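Local structure of alpha-1,4-endofucoidanase (Mariniflexile fucanivorans, 6DLH) at residues Y80-L85 / A222-S227; F269-G274 / L286-T291. The protein hydrolyses alpha-1,4 fucosidic linkages inside fucoidan chains, working by a retaining mechanism as a member of glycoside hydrolase family 107. All coordinates share one frame; numbering follows the deposited sequence.

Both contacts lie in the N-terminal beta/alpha barrel of a chain that also carries calcium-binding Ig-like domains, with their centres about 13 Å apart. Contact 1 spans two strands of the barrel; contact 2 ties together the loop leaving the next strand. They join where Phe225 O accepts a probable hydrogen bond from Asn270 N (2.7 Å) and Asp226 OD1 one from Asn270 ND2 (2.7 Å), and Tyr290 OH packs 3.5 Å from Cys224 CB. Phe225, Asp226 and Asn270 lie at the C-terminal ends of their strands, the side of the barrel that probably holds the active site, as in the related GH29 fucosidases. A bound calcium ion is about 12 Å from the side chain of Asp288.

Contact 1. Residues Y80-L85 / A222-S227; sequences YVQLPL and AWCFDS
Strands 80-84, with Gln82, and 222-226, with Cys224, run parallel as next-but-one neighbours in the barrel sheet, the closest pair of CA atoms being those of Gln82 and Ala222, 8.7 Å apart. Strand 143-149 fills the position between them, so the two are bridged by side chains alone, in two separate patches. In the first, Gln82 stretches out fully, with CG anti to the backbone N (chi1 179°) and the chain straight beyond it, an extension that carries its amide across to the sulfur of Cys224. The nearest pair is Gln82 NE2 and Cys224 SG at 3.5 Å, with the amide carbon CD of Gln82 slightly farther from the same SG at 3.8 Å. This is packing of a polarisable sulfur against an amide; the hydrogen bond of NE2 goes instead to Glu145 OE1 on the intervening strand, a bond that probably steadies the rotation of the amide. The second patch is apolar. Leu85, just beyond the end of its strand, presents the methyl CD2 to the six-membered side of the indole of Trp223, meeting CZ3 at 3.8 Å. The methyl comes in at the rim, near the ring plane, not over a face. This pair is wedged against helix 198-216, where Leu85 touches Tyr212 and Trp223 packs on Leu209 and Ala213, while Ile146 of the intervening strand adjoins the leucine. The amide-sulfur patch, where Gln82 also lies against Tyr147 and Phe343, thus belongs to the barrel interior, and the leucine-indole patch to the layer between the sheet and its surrounding helices.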
loop_
_atom_site.group_PDB
_atom_site.type_symbol
_atom_site.label_atom_id
_atom_site.label_comp_id
_atom_site.label_asym_id
_atom_site.label_seq_id
_atom_site.Cartn_x
_atom_site.Cartn_y
_atom_site.Cartn_z
ATOM N N TYR A 80 -12.760 -9.886 -0.847
ATOM C CA TYR A 80 -11.641 -9.369 -0.074
ATOM C C TYR A 80 -10.485 -8.965 -0.987
ATOM O O TYR A 80 -10.438 -9.349 -2.158
ATOM C CB TYR A 80 -11.223 -10.373 1.010
ATOM C CG TYR A 80 -10.556 -11.634 0.513
ATOM C CD1 TYR A 80 -11.299 -12.710 0.030
ATOM C CD2 TYR A 80 -9.173 -11.760 0.539
ATOM C CE1 TYR A 80 -10.678 -13.868 -0.422
ATOM C CE2 TYR A 80 -8.539 -12.913 0.101
ATOM C CZ TYR A 80 -9.295 -13.966 -0.392
ATOM O OH TYR A 80 -8.661 -15.091 -0.840
ATOM N N VAL A 81 -9.561 -8.177 -0.420
ATOM C CA VAL A 81 -8.346 -7.735 -1.082
ATOM C C VAL A 81 -7.164 -7.977 -0.139
ATOM O O VAL A 81 -7.257 -7.698 1.058
ATOM C CB VAL A 81 -8.446 -6.247 -1.466
ATOM C CG1 VAL A 81 -7.152 -5.719 -2.083
ATOM C CG2 VAL A 81 -9.633 -5.963 -2.377
ATOM N N GLN A 82 -6.055 -8.488 -0.699
ATOM C CA GLN A 82 -4.800 -8.657 0.016
ATOM C C GLN A 82 -3.965 -7.384 -0.104
ATOM O O GLN A 82 -3.794 -6.852 -1.199
ATOM C CB GLN A 82 -4.023 -9.880 -0.490
ATOM C CG GLN A 82 -2.679 -10.079 0.210
ATOM C CD GLN A 82 -1.886 -11.277 -0.264
ATOM O OE1 GLN A 82 -0.705 -11.165 -0.584
ATOM N NE2 GLN A 82 -2.527 -12.436 -0.315
ATOM N N LEU A 83 -3.460 -6.919 1.048
ATOM C CA LEU A 83 -2.619 -5.737 1.157
ATOM C C LEU A 83 -1.280 -6.136 1.770
ATOM O O LEU A 83 -1.209 -7.074 2.560
ATOM C CB LEU A 83 -3.296 -4.718 2.078
ATOM C CG LEU A 83 -4.683 -4.238 1.662
ATOM C CD1 LEU A 83 -5.351 -3.519 2.833
ATOM C CD2 LEU A 83 -4.595 -3.329 0.441
ATOM N N PRO A 84 -0.175 -5.428 1.466
ATOM C CA PRO A 84 1.072 -5.656 2.194
ATOM C C PRO A 84 0.913 -5.078 3.596
ATOM O O PRO A 84 0.179 -4.103 3.773
ATOM C CB PRO A 84 2.080 -4.804 1.415
ATOM C CG PRO A 84 1.237 -3.704 0.800
ATOM C CD PRO A 84 -0.069 -4.376 0.444
ATOM N N LEU A 85 1.539 -5.737 4.584
ATOM C CA LEU A 85 2.110 -5.026 5.720
ATOM C C LEU A 85 3.598 -4.842 5.437
ATOM O O LEU A 85 4.126 -3.752 5.632
ATOM C CB LEU A 85 1.876 -5.770 7.038
ATOM C CG LEU A 85 2.710 -5.285 8.231
ATOM C CD1 LEU A 85 2.566 -3.779 8.456
ATOM C CD2 LEU A 85 2.342 -6.035 9.507
ATOM N N ALA A 222 -7.527 -11.642 7.801
ATOM C CA ALA A 222 -6.631 -12.745 7.480
ATOM C C ALA A 222 -5.203 -12.231 7.388
ATOM O O ALA A 222 -4.997 -11.085 7.008
ATOM C CB ALA A 222 -7.044 -13.402 6.179
ATOM N N TRP A 223 -4.246 -13.102 7.743
ATOM C CA TRP A 223 -2.820 -12.870 7.579
ATOM C C TRP A 223 -2.217 -14.030 6.787
ATOM O O TRP A 223 -2.448 -15.189 7.116
ATOM C CB TRP A 223 -2.131 -12.797 8.950
ATOM C CG TRP A 223 -2.571 -11.701 9.871
ATOM C CD1 TRP A 223 -3.659 -11.703 10.692
ATOM C CD2 TRP A 223 -1.885 -10.459 10.110
ATOM N NE1 TRP A 223 -3.708 -10.540 11.410
ATOM C CE2 TRP A 223 -2.633 -9.757 11.075
ATOM C CE3 TRP A 223 -0.720 -9.872 9.601
ATOM C CZ2 TRP A 223 -2.259 -8.494 11.532
ATOM C CZ3 TRP A 223 -0.351 -8.622 10.048
ATOM C CH2 TRP A 223 -1.114 -7.945 11.001
ATOM N N CYS A 224 -1.405 -13.734 5.770
ATOM C CA CYS A 224 -0.668 -14.809 5.125
ATOM C C CYS A 224 0.826 -14.519 5.220
ATOM O O CYS A 224 1.266 -13.449 4.804
ATOM C CB CYS A 224 -1.121 -15.040 3.685
ATOM S SG CYS A 224 -0.888 -13.614 2.588
ATOM N N PHE A 225 1.583 -15.487 5.765
ATOM C CA PHE A 225 3.005 -15.325 6.027
ATOM C C PHE A 225 3.819 -16.108 5.003
ATOM O O PHE A 225 3.812 -17.336 5.002
ATOM C CB PHE A 225 3.347 -15.774 7.454
ATOM C CG PHE A 225 2.717 -14.929 8.532
ATOM C CD1 PHE A 225 3.286 -13.718 8.907
ATOM C CD2 PHE A 225 1.551 -15.336 9.164
ATOM C CE1 PHE A 225 2.699 -12.929 9.889
ATOM C CE2 PHE A 225 0.960 -14.544 10.140
ATOM C CZ PHE A 225 1.537 -13.345 10.500
ATOM N N ASP A 226 4.547 -15.372 4.163
ATOM C CA ASP A 226 5.341 -15.931 3.085
ATOM C C ASP A 226 6.708 -16.346 3.625
ATOM O O ASP A 226 7.117 -15.882 4.688
ATOM C CB ASP A 226 5.493 -14.892 1.972
ATOM C CG ASP A 226 5.843 -15.453 0.605
ATOM O OD1 ASP A 226 5.881 -16.693 0.465
ATOM O OD2 ASP A 226 6.063 -14.633 -0.316
ATOM N N SER A 227 7.400 -17.221 2.880
ATOM C CA SER A 227 8.778 -17.602 3.157
ATOM C C SER A 227 8.918 -18.207 4.552
ATOM O O SER A 227 9.992 -18.141 5.143
ATOM C CB SER A 227 9.709 -16.430 2.978
ATOM O OG SER A 227 9.732 -16.013 1.624
#

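Contact 2. Residues F269-G274 / L286-T291; sequences FNNSVG and LFDDYT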
loop_
_atom_site.group_PDB
_atom_site.type_symbol
_atom_site.label_atom_id
_atom_site.label_comp_id
_atom_site.label_asym_id
_atom_site.label_seq_id
_atom_site.Cartn_x
_atom_site.Cartn_y
_atom_site.Cartn_z
ATOM N N PHE A 269 0.520 -19.893 6.599
ATOM C CA PHE A 269 1.965 -19.850 6.444
ATOM C C PHE A 269 2.359 -20.526 5.133
ATOM O O PHE A 269 1.844 -21.588 4.806
ATOM C CB PHE A 269 2.638 -20.570 7.617
ATOM C CG PHE A 269 2.395 -19.931 8.961
ATOM C CD1 PHE A 269 1.284 -20.270 9.719
ATOM C CD2 PHE A 269 3.273 -18.978 9.459
ATOM C CE1 PHE A 269 1.062 -19.677 10.951
ATOM C CE2 PHE A 269 3.050 -18.385 10.693
ATOM C CZ PHE A 269 1.942 -18.734 11.433
ATOM N N ASN A 270 3.283 -19.907 4.392
ATOM C CA ASN A 270 3.798 -20.519 3.179
ATOM C C ASN A 270 4.896 -21.520 3.534
ATOM O O ASN A 270 6.045 -21.130 3.749
ATOM C CB ASN A 270 4.341 -19.490 2.189
ATOM C CG ASN A 270 4.756 -20.115 0.873
ATOM O OD1 ASN A 270 4.574 -21.315 0.662
ATOM N ND2 ASN A 270 5.310 -19.314 -0.020
ATOM N N ASN A 271 4.530 -22.807 3.566
ATOM C CA ASN A 271 5.485 -23.887 3.774
ATOM C C ASN A 271 5.663 -24.681 2.478
ATOM O O ASN A 271 5.892 -25.894 2.511
ATOM C CB ASN A 271 5.085 -24.789 4.947
ATOM C CG ASN A 271 5.105 -24.092 6.293
ATOM O OD1 ASN A 271 6.056 -23.382 6.618
ATOM N ND2 ASN A 271 4.049 -24.271 7.070
ATOM N N SER A 272 5.583 -23.978 1.339
ATOM C CA SER A 272 5.845 -24.528 0.016
ATOM C C SER A 272 4.617 -25.230 -0.562
ATOM O O SER A 272 3.661 -25.549 0.147
ATOM C CB SER A 272 7.061 -25.431 -0.001
ATOM O OG SER A 272 8.234 -24.684 0.289
ATOM N N VAL A 273 4.672 -25.459 -1.878
ATOM C CA VAL A 273 3.625 -26.157 -2.608
ATOM C C VAL A 273 3.583 -27.616 -2.146
ATOM O O VAL A 273 4.586 -28.156 -1.683
ATOM C CB VAL A 273 3.843 -26.034 -4.130
ATOM C CG1 VAL A 273 5.073 -26.802 -4.618
ATOM C CG2 VAL A 273 2.604 -26.420 -4.923
ATOM N N GLY A 274 2.405 -28.243 -2.256
ATOM C CA GLY A 274 2.258 -29.655 -1.940
ATOM C C GLY A 274 2.739 -30.564 -3.068
ATOM O O GLY A 274 3.779 -30.323 -3.672
ATOM N N LEU A 286 -0.282 -26.259 13.350
ATOM C CA LEU A 286 -1.306 -26.086 14.368
ATOM C C LEU A 286 -1.885 -24.671 14.292
ATOM O O LEU A 286 -2.839 -24.356 14.999
ATOM C CB LEU A 286 -0.699 -26.374 15.747
ATOM C CG LEU A 286 -0.356 -27.839 16.035
ATOM C CD1 LEU A 286 0.697 -27.945 17.126
ATOM C CD2 LEU A 286 -1.597 -28.644 16.402
ATOM N N PHE A 287 -1.324 -23.830 13.413
ATOM C CA PHE A 287 -1.635 -22.408 13.442
ATOM C C PHE A 287 -2.177 -21.913 12.099
ATOM O O PHE A 287 -2.446 -20.724 11.951
ATOM C CB PHE A 287 -0.451 -21.614 14.008
ATOM C CG PHE A 287 -0.032 -22.075 15.382
ATOM C CD1 PHE A 287 -0.802 -21.771 16.498
ATOM C CD2 PHE A 287 1.102 -22.856 15.556
ATOM C CE1 PHE A 287 -0.433 -22.221 17.758
ATOM C CE2 PHE A 287 1.466 -23.310 16.815
ATOM C CZ PHE A 287 0.698 -22.993 17.913
ATOM N N ASP A 288 -2.371 -22.837 11.146
ATOM C CA ASP A 288 -2.966 -22.535 9.852
ATOM C C ASP A 288 -4.487 -22.642 9.942
ATOM O O ASP A 288 -5.018 -23.691 10.296
ATOM C CB ASP A 288 -2.442 -23.485 8.773
ATOM C CG ASP A 288 -1.059 -23.136 8.257
ATOM O OD1 ASP A 288 -0.932 -22.088 7.574
ATOM O OD2 ASP A 288 -0.125 -23.916 8.528
ATOM N N ASP A 289 -5.182 -21.549 9.605
ATOM C CA ASP A 289 -6.629 -21.568 9.471
ATOM C C ASP A 289 -6.987 -21.855 8.016
ATOM O O ASP A 289 -8.068 -22.362 7.735
ATOM C CB ASP A 289 -7.264 -20.252 9.934
ATOM C CG ASP A 289 -7.078 -19.974 11.415
ATOM O OD1 ASP A 289 -7.766 -20.630 12.223
ATOM O OD2 ASP A 289 -6.250 -19.112 11.747
ATOM N N TYR A 290 -6.077 -21.496 7.101
ATOM C CA TYR A 290 -6.246 -21.792 5.685
ATOM C C TYR A 290 -4.892 -22.074 5.045
ATOM O O TYR A 290 -3.850 -21.746 5.613
ATOM C CB TYR A 290 -7.005 -20.669 4.964
ATOM C CG TYR A 290 -6.306 -19.338 4.841
ATOM C CD1 TYR A 290 -6.074 -18.532 5.952
ATOM C CD2 TYR A 290 -5.921 -18.853 3.602
ATOM C CE1 TYR A 290 -5.452 -17.297 5.840
ATOM C CE2 TYR A 290 -5.304 -17.617 3.470
ATOM C CZ TYR A 290 -5.075 -16.835 4.590
ATOM O OH TYR A 290 -4.467 -15.621 4.453
ATOM N N THR A 291 -4.932 -22.683 3.856
ATOM C CA THR A 291 -3.719 -22.982 3.116
ATOM C C THR A 291 -3.260 -21.733 2.382
ATOM O O THR A 291 -4.051 -21.100 1.688
ATOM C CB THR A 291 -3.917 -24.153 2.144
ATOM O OG1 THR A 291 -4.914 -23.796 1.186
ATOM C CG2 THR A 291 -4.322 -25.425 2.854
HETATM O O HOH W 1 -0.586 -22.665 4.795
HETATM O O HOH W 2 1.446 -25.251 6.584
#
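Asp288 grips the backbone of Phe269 directly: Phe269 N donates to Asp288 OD1 over 2.8 Å with an N-H...O angle of 154°, and reaches that oxygen nearly in line with its C-O bond. Two waters extend the polar network. One lies 2.7 Å from Phe269 O and 2.9 Å from Asp288 OD1, bridging the carbonyl and the carboxylate. The other accepts from Asn271 ND2 at 2.8 Å and donates to Asp288 OD2, also at 2.8 Å. Thr285 OG1 provides a further bond to OD2, and Asn271 OD1 is held by Tyr251 OH, so both ends of the bridging amide are engaged. An alanine at Asp288 takes both carboxylate oxygens away, and would probably leave Phe269 N buried without a mate and the water on Asn271 ND2 less firmly held. Phe269 ends strand 266-269 of the barrel, and the rest of both segments belongs to the long connection to helix 307-321; just after the strand comes an Asx turn, in which Asn270 OD1 accepts from Ser272 N at 2.9 Å. Packing centres on the Phe269 ring. CG stands anti to the carbonyl carbon (chi1 -63°), which brings one ring edge to the facing segment, with the ring plane 85° from that of the Asp288 carboxylate. That edge meets polar atoms, Phe287 O at 3.8 Å from Phe269 CE1 and the Asp288 carboxylate beside CD1; the apolar part is Phe269 CE1 against Phe287 CB at 3.9 Å. Helix 249-259 backs both phenylalanines, through Phe254 for Phe269 and through Tyr251, Gln252 and Ala255 for Phe287.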